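Local coordinates for protein phenol hydroxylase component phN (Pseudomonas stutzeri, PDB 3U52) that probably serves as the diiron-bearing large subunit of a multicomponent monooxygenase that uses dioxygen to hydroxylate phenol, at residues C399-I404 and Y429-D434; W265-F270 and D434-I439; R420-E425 and I439-P444; S332-T337 and T406-K411. One frame throughout, in Å; residues are numbered along the deposited sequence.

Contact 1: C399-I404 and Y429-D434; sequences CQVCQI and YHFCSD. With ZN (zinc ion), chain I.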
# COMPACT_ATOMS: atom_id res chain seq x y z
N CYS A 399 -37.93 -22.50 -10.71
CA CYS A 399 -38.61 -22.67 -9.42
C CYS A 399 -39.30 -21.38 -9.01
O CYS A 399 -38.68 -20.32 -9.05
CB CYS A 399 -37.60 -23.03 -8.34
SG CYS A 399 -38.27 -23.35 -6.69
N GLN A 400 -40.54 -21.48 -8.52
CA GLN A 400 -41.31 -20.32 -8.09
C GLN A 400 -40.61 -19.57 -6.89
O GLN A 400 -40.86 -18.37 -6.66
CB GLN A 400 -42.73 -20.75 -7.67
CG GLN A 400 -43.72 -19.53 -7.37
CD GLN A 400 -43.95 -18.68 -8.61
OE1 GLN A 400 -44.05 -17.42 -8.55
NE2 GLN A 400 -44.11 -19.33 -9.70
N VAL A 401 -39.75 -20.26 -6.16
CA VAL A 401 -39.18 -19.67 -4.90
C VAL A 401 -37.73 -19.25 -5.15
O VAL A 401 -37.41 -18.06 -5.09
CB VAL A 401 -39.33 -20.61 -3.67
CG1 VAL A 401 -38.53 -20.09 -2.46
CG2 VAL A 401 -40.84 -20.82 -3.28
N CYS A 402 -36.86 -20.18 -5.52
CA CYS A 402 -35.41 -19.87 -5.55
C CYS A 402 -35.05 -19.34 -6.91
O CYS A 402 -33.99 -18.70 -7.05
CB CYS A 402 -34.54 -21.09 -5.14
SG CYS A 402 -34.53 -22.47 -6.32
N GLN A 403 -35.98 -19.53 -7.87
CA GLN A 403 -35.83 -19.17 -9.30
C GLN A 403 -34.71 -19.79 -10.10
O GLN A 403 -34.48 -19.37 -11.20
CB GLN A 403 -35.86 -17.65 -9.55
CG GLN A 403 -37.02 -17.02 -8.69
CD GLN A 403 -37.16 -15.55 -8.88
OE1 GLN A 403 -36.58 -14.98 -9.81
NE2 GLN A 403 -37.92 -14.90 -8.01
N ILE A 404 -34.08 -20.83 -9.60
CA ILE A 404 -33.10 -21.58 -10.39
C ILE A 404 -33.96 -22.46 -11.35
O ILE A 404 -35.04 -22.91 -10.97
CB ILE A 404 -32.22 -22.45 -9.46
CG1 ILE A 404 -31.48 -21.56 -8.45
CG2 ILE A 404 -31.15 -23.28 -10.28
CD1 ILE A 404 -30.57 -22.28 -7.44
N TYR A 429 -48.34 -23.84 -9.60
CA TYR A 429 -46.98 -23.31 -9.29
C TYR A 429 -46.07 -24.50 -9.22
O TYR A 429 -46.53 -25.58 -8.81
CB TYR A 429 -46.93 -22.55 -7.96
CG TYR A 429 -47.82 -21.33 -8.02
CD1 TYR A 429 -47.41 -20.17 -8.66
CD2 TYR A 429 -49.11 -21.39 -7.48
CE1 TYR A 429 -48.28 -19.04 -8.76
CE2 TYR A 429 -50.00 -20.30 -7.60
CZ TYR A 429 -49.57 -19.15 -8.25
OH TYR A 429 -50.43 -18.09 -8.30
N HIS A 430 -44.81 -24.28 -9.59
CA HIS A 430 -43.80 -25.35 -9.66
C HIS A 430 -42.53 -24.99 -8.86
O HIS A 430 -42.14 -23.80 -8.77
CB HIS A 430 -43.41 -25.61 -11.12
CG HIS A 430 -44.59 -25.94 -12.00
ND1 HIS A 430 -44.95 -27.24 -12.30
CD2 HIS A 430 -45.56 -25.15 -12.52
CE1 HIS A 430 -46.05 -27.23 -13.03
NE2 HIS A 430 -46.44 -25.98 -13.18
N PHE A 431 -41.87 -26.04 -8.36
CA PHE A 431 -40.70 -25.94 -7.46
C PHE A 431 -39.61 -26.93 -7.86
O PHE A 431 -39.91 -27.96 -8.47
CB PHE A 431 -41.14 -26.18 -6.01
CG PHE A 431 -42.36 -25.39 -5.64
CD1 PHE A 431 -42.26 -24.03 -5.37
CD2 PHE A 431 -43.62 -25.97 -5.71
CE1 PHE A 431 -43.43 -23.26 -5.12
CE2 PHE A 431 -44.80 -25.21 -5.41
CZ PHE A 431 -44.70 -23.87 -5.15
N CYS A 432 -38.36 -26.65 -7.45
CA CYS A 432 -37.24 -27.57 -7.73
C CYS A 432 -37.11 -28.71 -6.68
O CYS A 432 -36.31 -29.64 -6.89
CB CYS A 432 -35.95 -26.76 -7.72
SG CYS A 432 -35.61 -26.04 -6.08
N SER A 433 -37.85 -28.63 -5.58
CA SER A 433 -37.65 -29.47 -4.42
C SER A 433 -38.77 -29.32 -3.38
O SER A 433 -39.55 -28.38 -3.46
CB SER A 433 -36.37 -29.05 -3.71
OG SER A 433 -36.49 -27.65 -3.39
N ASP A 434 -38.77 -30.21 -2.39
CA ASP A 434 -39.64 -30.10 -1.22
C ASP A 434 -39.27 -28.87 -0.43
O ASP A 434 -40.12 -28.27 0.17
CB ASP A 434 -39.51 -31.33 -0.32
CG ASP A 434 -40.13 -32.60 -0.94
OD1 ASP A 434 -41.27 -32.56 -1.46
OD2 ASP A 434 -39.46 -33.64 -0.89
ZN ZN I . -36.21 -23.80 -5.59
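The backbones of C399 and F431 come within 4.3 Å of each other at their CA atoms, and just beside that point Q400 N gives a hydrogen bond of 2.8 Å to H430 O. The sulfurs then join the two segments through metal: C399 SG, C402 SG and C432 SG bind the zinc ion, and C436 SG completes the four. C399 SG is reached by several backbone N-H groups as well. C432 N donates to it across the contact at 3.4 Å and V401 N from its own turn at 3.5 Å, with a weak third bond from C402 N. The sulfur of C399 stands anti to its own backbone N (chi1 -177°), which lets it face both the metal and these donors. Such bonds should draw some negative charge off the thiolate. Outside the metal shell, Q400 CB and V401 CG2 pack obliquely against F431 CE1, at 3.6 and 4.0 Å respectively, and the outer part of the Q400 side chain passes by the edge of the Y429 ring. F440 of the following helix meets the F431 ring. CxxC turn, hairpin and helix start, with two cysteines from the turn, one (C432) just past the hairpin and one (C436) from the first turn of the helix, form a layout consistent with a treble-clef-like zinc finger, with 399-404 as its probable knuckle.

Contact 2: W265-F270 and D434-I439; sequences WFWRGF and DGCCDI. With ZN (zinc ion), chain I.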
# COMPACT_ATOMS: atom_id res chain seq x y z
N TRP A 265 -34.24 -20.14 5.61
CA TRP A 265 -33.05 -19.44 5.15
C TRP A 265 -31.90 -20.40 4.99
O TRP A 265 -31.03 -20.16 4.19
CB TRP A 265 -32.71 -18.27 6.12
CG TRP A 265 -33.73 -17.17 5.81
CD1 TRP A 265 -34.81 -16.83 6.57
CD2 TRP A 265 -33.81 -16.37 4.61
NE1 TRP A 265 -35.55 -15.86 5.92
CE2 TRP A 265 -34.93 -15.54 4.74
CE3 TRP A 265 -32.99 -16.24 3.47
CZ2 TRP A 265 -35.30 -14.58 3.74
CZ3 TRP A 265 -33.36 -15.30 2.46
CH2 TRP A 265 -34.50 -14.49 2.62
N PHE A 266 -31.87 -21.48 5.77
CA PHE A 266 -30.96 -22.58 5.41
C PHE A 266 -31.19 -22.95 3.97
O PHE A 266 -30.22 -23.06 3.19
CB PHE A 266 -31.15 -23.86 6.27
CG PHE A 266 -30.36 -25.02 5.72
CD1 PHE A 266 -31.00 -26.06 5.04
CD2 PHE A 266 -28.95 -25.01 5.82
CE1 PHE A 266 -30.27 -27.11 4.49
CE2 PHE A 266 -28.20 -26.11 5.29
CZ PHE A 266 -28.88 -27.12 4.59
N TRP A 267 -32.46 -23.18 3.61
CA TRP A 267 -32.76 -23.76 2.31
C TRP A 267 -32.55 -22.75 1.17
O TRP A 267 -31.91 -23.05 0.17
CB TRP A 267 -34.14 -24.45 2.27
CG TRP A 267 -34.27 -25.17 0.95
CD1 TRP A 267 -34.93 -24.74 -0.16
CD2 TRP A 267 -33.72 -26.45 0.61
NE1 TRP A 267 -34.79 -25.65 -1.16
CE2 TRP A 267 -34.05 -26.71 -0.73
CE3 TRP A 267 -32.95 -27.39 1.31
CZ2 TRP A 267 -33.65 -27.90 -1.40
CZ3 TRP A 267 -32.56 -28.58 0.65
CH2 TRP A 267 -32.91 -28.81 -0.68
N ARG A 268 -33.00 -21.51 1.35
CA ARG A 268 -32.67 -20.44 0.40
C ARG A 268 -31.14 -20.17 0.26
O ARG A 268 -30.65 -19.93 -0.84
CB ARG A 268 -33.41 -19.13 0.78
CG ARG A 268 -34.93 -19.20 0.48
CD ARG A 268 -35.47 -17.83 -0.09
NE ARG A 268 -34.95 -17.59 -1.44
CZ ARG A 268 -35.51 -16.79 -2.34
NH1 ARG A 268 -36.59 -16.11 -2.03
NH2 ARG A 268 -34.97 -16.64 -3.54
N GLY A 269 -30.42 -20.20 1.38
CA GLY A 269 -28.99 -20.01 1.38
C GLY A 269 -28.31 -21.16 0.65
O GLY A 269 -27.40 -20.95 -0.16
N PHE A 270 -28.78 -22.39 0.88
CA PHE A 270 -28.22 -23.55 0.16
C PHE A 270 -28.40 -23.41 -1.40
O PHE A 270 -27.48 -23.69 -2.20
CB PHE A 270 -28.91 -24.84 0.69
CG PHE A 270 -28.62 -26.05 -0.14
CD1 PHE A 270 -27.32 -26.46 -0.37
CD2 PHE A 270 -29.67 -26.80 -0.67
CE1 PHE A 270 -27.07 -27.64 -1.14
CE2 PHE A 270 -29.42 -27.95 -1.42
CZ PHE A 270 -28.12 -28.36 -1.65
N ASP A 434 -38.77 -30.21 -2.39
CA ASP A 434 -39.64 -30.10 -1.22
C ASP A 434 -39.27 -28.87 -0.43
O ASP A 434 -40.12 -28.27 0.17
CB ASP A 434 -39.51 -31.33 -0.32
CG ASP A 434 -40.13 -32.60 -0.94
OD1 ASP A 434 -41.27 -32.56 -1.46
OD2 ASP A 434 -39.46 -33.64 -0.89
N GLY A 435 -37.99 -28.51 -0.39
CA GLY A 435 -37.59 -27.41 0.49
C GLY A 435 -38.22 -26.10 0.04
O GLY A 435 -38.72 -25.34 0.86
N CYS A 436 -38.22 -25.86 -1.27
CA CYS A 436 -38.83 -24.66 -1.87
C CYS A 436 -40.35 -24.75 -1.83
O CYS A 436 -41.02 -23.78 -1.55
CB CYS A 436 -38.32 -24.49 -3.28
SG CYS A 436 -36.61 -23.73 -3.38
N CYS A 437 -40.89 -25.93 -2.05
CA CYS A 437 -42.33 -26.14 -1.90
C CYS A 437 -42.81 -25.73 -0.51
O CYS A 437 -43.80 -25.01 -0.40
CB CYS A 437 -42.71 -27.61 -2.24
SG CYS A 437 -44.53 -27.81 -2.38
N ASP A 438 -42.13 -26.15 0.56
CA ASP A 438 -42.56 -25.82 1.92
C ASP A 438 -42.49 -24.34 2.25
O ASP A 438 -43.30 -23.82 3.01
CB ASP A 438 -41.74 -26.57 2.95
CG ASP A 438 -42.13 -28.03 3.06
OD1 ASP A 438 -43.06 -28.48 2.33
OD2 ASP A 438 -41.46 -28.72 3.86
N ILE A 439 -41.49 -23.66 1.71
CA ILE A 439 -41.36 -22.22 1.88
C ILE A 439 -42.60 -21.54 1.20
O ILE A 439 -43.25 -20.64 1.76
CB ILE A 439 -40.03 -21.70 1.22
CG1 ILE A 439 -38.82 -22.18 2.01
CG2 ILE A 439 -40.04 -20.15 1.10
CD1 ILE A 439 -37.52 -22.02 1.31
ZN ZN I . -36.21 -23.80 -5.59
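Helix 434-442, the helix of a zinc-finger-like unit, leans here on the long helix 254-283, and the join is made mainly by W267 lying against G435 and C436. The axes of the two short segments approach to 9.8 Å and cross at -130°, running roughly against each other. W267 leaves its helix with CG anti to the backbone N (chi1 -173°), which carries the indole across the gap and sets its five-membered ring under the glycine: G435 CA sits 3.7 Å from that ring's centroid, nearly on the normal, a CH-pi contact. As glycine has no side chain, its CA can press directly on the indole. F270 CD2, one turn further along the same helix as W267, lies over the opposite face, so the indole is sandwiched. The rim is used too. C436 SG lies in the ring plane at the pyrrole edge, 3.5 Å from W267 NE1, while holding the zinc ion at 2.2 Å. Farther along, I439 CD1 reaches the same rim at W267 CD1 (4.0 Å) and touches R268 CG at 3.9 Å, the two chains crossing at about a right angle. The guanidinium of R268 goes elsewhere, to a salt bridge with D181 and a bond to S177. No hydrogen bond links the two segments. The chemistry is therefore dispersion over the indole face joined to a sulfur-aromatic contact at its edge, where the polar N-H end of the ring, together with the helix start, may stabilise the metal-bound sulfur's negative charge.

Contact 3: R420-E425 and I439-P444; sequences RQIEHE and IFKHEP
P444 lies over one face of the H424 ring, the closest meeting of the two segments: P444 CB stands 3.7 Å from the centroid of the imidazole, 22° off its normal, in a CH-pi contact, and P444 CG comes to 3.4 Å from H424 NE2. F440 meets the same imidazole in a T-shaped pair, its edge turned to the H424 face with the planes at 90° and the centroids 5.9 Å apart. Beside them I422 CG2 touches F440 CE2 at 4.3 Å, and the aliphatic part of K441 skirts the end of I422. The imidazole is carried here by CG standing anti to the backbone N (chi1 -175°), while E425 CG packs on the face away from the proline. P444 follows E443, where helix 434-442 ends and helix 444-447 begins; P444 CA also lies over the centre of the F440 ring. F431 and Y429, on the neighbouring hairpin strand, meet the F440 ring, and a salt bridge from E443 to K264 ties the helix end to helix 254-283. Between the two segments the contact is aromatic, CH-pi and apolar packing, without a hydrogen bond; the R420-D434 salt bridge joins the same strand and helix nearer the helix start.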
# COMPACT_ATOMS: atom_id res chain seq x y z
N ARG A 420 -41.59 -30.50 -8.04
CA ARG A 420 -42.85 -30.55 -7.28
C ARG A 420 -43.80 -29.51 -7.85
O ARG A 420 -43.34 -28.48 -8.44
CB ARG A 420 -42.62 -30.25 -5.79
CG ARG A 420 -41.63 -31.15 -5.09
CD ARG A 420 -42.15 -32.59 -4.96
NE ARG A 420 -41.14 -33.41 -4.27
CZ ARG A 420 -40.26 -34.23 -4.87
NH1 ARG A 420 -40.21 -34.39 -6.19
NH2 ARG A 420 -39.41 -34.89 -4.13
N GLN A 421 -45.11 -29.76 -7.74
CA GLN A 421 -46.10 -28.77 -8.21
C GLN A 421 -47.31 -28.79 -7.32
O GLN A 421 -47.61 -29.80 -6.66
CB GLN A 421 -46.50 -28.93 -9.70
CG GLN A 421 -47.46 -30.07 -10.06
CD GLN A 421 -47.75 -30.12 -11.54
OE1 GLN A 421 -47.09 -30.84 -12.28
NE2 GLN A 421 -48.72 -29.32 -11.99
N ILE A 422 -48.00 -27.67 -7.29
CA ILE A 422 -49.10 -27.49 -6.38
C ILE A 422 -50.16 -26.67 -7.13
O ILE A 422 -49.87 -26.10 -8.18
CB ILE A 422 -48.55 -26.86 -5.06
CG1 ILE A 422 -48.80 -27.74 -3.82
CG2 ILE A 422 -48.66 -25.31 -5.00
CD1 ILE A 422 -50.06 -27.42 -2.93
N GLU A 423 -51.39 -26.71 -6.63
CA GLU A 423 -52.43 -25.78 -7.02
C GLU A 423 -52.67 -24.87 -5.84
O GLU A 423 -52.80 -25.34 -4.69
CB GLU A 423 -53.72 -26.52 -7.34
CG GLU A 423 -53.57 -27.44 -8.48
CD GLU A 423 -54.86 -28.13 -8.81
OE1 GLU A 423 -55.81 -27.43 -9.26
OE2 GLU A 423 -54.91 -29.37 -8.62
N HIS A 424 -52.64 -23.58 -6.10
CA HIS A 424 -52.95 -22.61 -5.07
C HIS A 424 -53.97 -21.59 -5.61
O HIS A 424 -53.65 -20.80 -6.52
CB HIS A 424 -51.70 -21.86 -4.61
CG HIS A 424 -51.97 -20.94 -3.47
ND1 HIS A 424 -52.09 -19.57 -3.62
CD2 HIS A 424 -52.18 -21.19 -2.15
CE1 HIS A 424 -52.37 -19.02 -2.46
NE2 HIS A 424 -52.42 -19.97 -1.54
N GLU A 425 -55.17 -21.62 -5.02
CA GLU A 425 -56.30 -20.77 -5.40
C GLU A 425 -56.52 -20.73 -6.90
O GLU A 425 -56.64 -19.67 -7.49
CB GLU A 425 -56.15 -19.36 -4.78
CG GLU A 425 -55.86 -19.50 -3.28
CD GLU A 425 -56.11 -18.25 -2.45
OE1 GLU A 425 -56.10 -18.36 -1.19
OE2 GLU A 425 -56.37 -17.18 -3.03
N ILE A 439 -41.49 -23.66 1.71
CA ILE A 439 -41.36 -22.22 1.88
C ILE A 439 -42.60 -21.54 1.20
O ILE A 439 -43.25 -20.64 1.76
CB ILE A 439 -40.03 -21.70 1.22
CG1 ILE A 439 -38.82 -22.18 2.01
CG2 ILE A 439 -40.04 -20.15 1.10
CD1 ILE A 439 -37.52 -22.02 1.31
N PHE A 440 -42.93 -21.98 -0.01
CA PHE A 440 -44.04 -21.33 -0.75
C PHE A 440 -45.35 -21.53 0.02
O PHE A 440 -46.17 -20.62 0.13
CB PHE A 440 -44.16 -21.92 -2.14
CG PHE A 440 -45.32 -21.39 -2.93
CD1 PHE A 440 -45.15 -20.33 -3.78
CD2 PHE A 440 -46.61 -21.94 -2.79
CE1 PHE A 440 -46.22 -19.80 -4.53
CE2 PHE A 440 -47.69 -21.44 -3.53
CZ PHE A 440 -47.49 -20.35 -4.38
N LYS A 441 -45.54 -22.73 0.55
CA LYS A 441 -46.80 -23.08 1.22
C LYS A 441 -47.04 -22.27 2.47
O LYS A 441 -48.19 -21.97 2.80
CB LYS A 441 -46.89 -24.58 1.53
CG LYS A 441 -47.00 -25.41 0.26
CD LYS A 441 -47.26 -26.88 0.49
CE LYS A 441 -46.37 -27.44 1.58
NZ LYS A 441 -46.44 -28.94 1.51
N HIS A 442 -45.96 -21.90 3.17
CA HIS A 442 -46.08 -21.04 4.34
C HIS A 442 -46.39 -19.55 4.03
O HIS A 442 -47.03 -18.88 4.85
CB HIS A 442 -44.89 -21.22 5.30
CG HIS A 442 -45.11 -20.62 6.66
ND1 HIS A 442 -44.49 -19.45 7.07
CD2 HIS A 442 -45.90 -21.01 7.69
CE1 HIS A 442 -44.90 -19.15 8.29
NE2 HIS A 442 -45.75 -20.07 8.69
N GLU A 443 -45.97 -19.04 2.86
CA GLU A 443 -46.10 -17.62 2.49
C GLU A 443 -46.49 -17.47 1.02
O GLU A 443 -45.78 -16.77 0.24
CB GLU A 443 -44.81 -16.83 2.77
CG GLU A 443 -44.38 -16.82 4.18
CD GLU A 443 -43.02 -16.09 4.37
OE1 GLU A 443 -43.10 -14.93 4.90
OE2 GLU A 443 -41.92 -16.64 3.97
N PRO A 444 -47.64 -18.07 0.61
CA PRO A 444 -47.90 -18.00 -0.82
C PRO A 444 -48.07 -16.60 -1.35
O PRO A 444 -47.66 -16.36 -2.47
CB PRO A 444 -49.17 -18.87 -1.04
CG PRO A 444 -49.75 -19.10 0.31
CD PRO A 444 -48.67 -18.82 1.36

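Contact 4: S332-T337 and T406-K411; sequences SHQLWT and TIFTEK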
# COMPACT_ATOMS: atom_id res chain seq x y z
N SER A 332 -22.41 -29.16 -8.24
CA SER A 332 -21.56 -28.39 -9.15
C SER A 332 -21.64 -28.89 -10.59
O SER A 332 -21.63 -28.10 -11.53
CB SER A 332 -20.12 -28.36 -8.63
OG SER A 332 -19.49 -29.62 -8.82
N HIS A 333 -21.77 -30.20 -10.75
CA HIS A 333 -21.85 -30.82 -12.08
C HIS A 333 -23.21 -30.53 -12.78
O HIS A 333 -23.24 -30.22 -13.97
CB HIS A 333 -21.63 -32.34 -11.92
CG HIS A 333 -20.48 -32.68 -10.99
ND1 HIS A 333 -19.18 -32.31 -11.26
CD2 HIS A 333 -20.47 -33.31 -9.79
CE1 HIS A 333 -18.40 -32.72 -10.26
NE2 HIS A 333 -19.15 -33.33 -9.37
N GLN A 334 -24.32 -30.64 -12.04
CA GLN A 334 -25.65 -30.25 -12.56
C GLN A 334 -25.68 -28.77 -13.01
O GLN A 334 -26.18 -28.43 -14.10
CB GLN A 334 -26.72 -30.50 -11.48
CG GLN A 334 -26.93 -31.98 -11.17
CD GLN A 334 -27.79 -32.23 -9.93
OE1 GLN A 334 -27.79 -31.46 -8.97
NE2 GLN A 334 -28.53 -33.36 -9.96
N LEU A 335 -25.11 -27.89 -12.22
CA LEU A 335 -25.13 -26.49 -12.56
C LEU A 335 -24.20 -26.16 -13.73
O LEU A 335 -24.55 -25.34 -14.58
CB LEU A 335 -24.76 -25.65 -11.32
CG LEU A 335 -26.01 -25.43 -10.47
CD1 LEU A 335 -25.53 -25.38 -9.08
CD2 LEU A 335 -26.56 -24.08 -10.92
N TRP A 336 -23.02 -26.81 -13.81
CA TRP A 336 -22.07 -26.39 -14.86
C TRP A 336 -22.67 -26.76 -16.18
O TRP A 336 -22.66 -26.00 -17.16
CB TRP A 336 -20.72 -27.06 -14.69
CG TRP A 336 -19.68 -26.67 -15.73
CD1 TRP A 336 -19.15 -27.48 -16.73
CD2 TRP A 336 -19.08 -25.39 -15.91
NE1 TRP A 336 -18.22 -26.77 -17.46
CE2 TRP A 336 -18.14 -25.50 -16.96
CE3 TRP A 336 -19.20 -24.15 -15.23
CZ2 TRP A 336 -17.35 -24.43 -17.37
CZ3 TRP A 336 -18.42 -23.10 -15.64
CH2 TRP A 336 -17.50 -23.25 -16.70
N THR A 337 -23.19 -27.97 -16.23
CA THR A 337 -23.93 -28.46 -17.41
C THR A 337 -25.18 -27.57 -17.85
O THR A 337 -25.42 -27.31 -19.06
CB THR A 337 -24.04 -30.01 -17.16
OG1 THR A 337 -23.17 -30.77 -18.01
CG2 THR A 337 -25.31 -30.54 -16.90
N THR A 406 -35.36 -25.77 -12.87
CA THR A 406 -35.60 -27.00 -12.10
C THR A 406 -34.69 -28.14 -12.60
O THR A 406 -35.12 -29.04 -13.29
CB THR A 406 -37.11 -27.37 -12.13
OG1 THR A 406 -37.59 -27.25 -13.47
CG2 THR A 406 -37.86 -26.35 -11.36
N ILE A 407 -33.42 -28.09 -12.21
CA ILE A 407 -32.39 -28.98 -12.78
C ILE A 407 -31.93 -30.05 -11.76
O ILE A 407 -31.10 -30.88 -12.08
CB ILE A 407 -31.11 -28.16 -13.13
CG1 ILE A 407 -30.63 -27.40 -11.88
CG2 ILE A 407 -31.37 -27.15 -14.18
CD1 ILE A 407 -29.24 -26.77 -12.01
N PHE A 408 -32.43 -29.96 -10.51
CA PHE A 408 -31.94 -30.76 -9.41
C PHE A 408 -32.66 -32.10 -9.35
O PHE A 408 -33.81 -32.19 -9.72
CB PHE A 408 -32.15 -30.01 -8.09
CG PHE A 408 -31.47 -28.68 -8.07
CD1 PHE A 408 -32.18 -27.51 -8.12
CD2 PHE A 408 -30.09 -28.63 -8.02
CE1 PHE A 408 -31.52 -26.24 -8.12
CE2 PHE A 408 -29.41 -27.40 -8.01
CZ PHE A 408 -30.14 -26.21 -8.07
N THR A 409 -31.99 -33.11 -8.80
CA THR A 409 -32.53 -34.49 -8.78
C THR A 409 -32.85 -35.06 -7.39
O THR A 409 -32.40 -34.55 -6.35
CB THR A 409 -31.60 -35.43 -9.55
OG1 THR A 409 -30.26 -35.32 -9.02
CG2 THR A 409 -31.56 -35.05 -11.02
N GLU A 410 -33.66 -36.12 -7.37
CA GLU A 410 -34.13 -36.72 -6.15
C GLU A 410 -32.92 -37.34 -5.43
O GLU A 410 -31.97 -37.83 -6.06
CB GLU A 410 -35.18 -37.82 -6.46
CG GLU A 410 -36.43 -37.36 -7.16
CD GLU A 410 -37.43 -36.73 -6.21
OE1 GLU A 410 -37.11 -36.58 -5.02
OE2 GLU A 410 -38.57 -36.42 -6.62
N LYS A 411 -32.96 -37.23 -4.12
CA LYS A 411 -32.00 -37.77 -3.19
C LYS A 411 -31.78 -39.24 -3.49
O LYS A 411 -30.64 -39.66 -3.56
CB LYS A 411 -32.56 -37.60 -1.80
CG LYS A 411 -31.63 -37.83 -0.65
CD LYS A 411 -32.46 -37.78 0.63
CE LYS A 411 -31.56 -37.74 1.87
NZ LYS A 411 -30.51 -38.82 1.93
O HOH W 1 -29.45 -32.10 -6.99
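A single water bridges Q334 and T409: it donates to Q334 OE1 at 2.7 Å and accepts a hydrogen bond from T409 N at 3.3 Å. The other end of the same amide makes the direct bond, Q334 NE2 to T409 OG1 at 2.8 Å, but the N-H points well off the line (125°), so this bond is weak. T409 OG1 has a further hydrogen bond outside the two segments. Q334 gets there on a chain that runs extended beyond CG, with T409 CG2 packed 3.6 Å from Q334 NE2. The oxygen end also lies at the rim of F408, near the ring plane and 3.8 Å from F408 CD2, the amide turned 68° to the ring. Residues 406-411 belong to the chain that leaves the CxxC turn at the zinc site and runs toward the hairpin, and the contact joins that connection to helix 331-342 of the mainly helical body. Beneath the polar group is an apolar one: I407 CD1 meets L335 CG at 3.8 Å, the side chains at about a right angle, the L335 side chain lying about 4 Å from a bound xenon. I407 has CG1 wedged between its own N and carbonyl carbon (chi1 54°), from where CG1 also lies over the centre of one face of F408. R271 of helix 254-283 makes a cation-pi contact with F408, and the ring also touches C432, one of the zinc ligands. Next to T409, E410 forms a salt bridge with R420.

Overall arrangement
The contacts describe how one small zinc unit is built and attached to a helical body. Contacts 1 and 2 are buried and share the metal: the first closes its core with sulfur and backbone N-H groups, the second seats its helix on helix 254-283 through ring packing. Contact 3 uses the same helix and hairpin but lies farther out, partly exposed, about 24 Å from the chain centre, and has no polar bond between its segments. Contact 4, buried again, employs an amide and a water instead of metal. R420 of contact 3 reaches all the others, through salt bridges to D434, shared by contacts 1 and 2, and to E410 of contact 4.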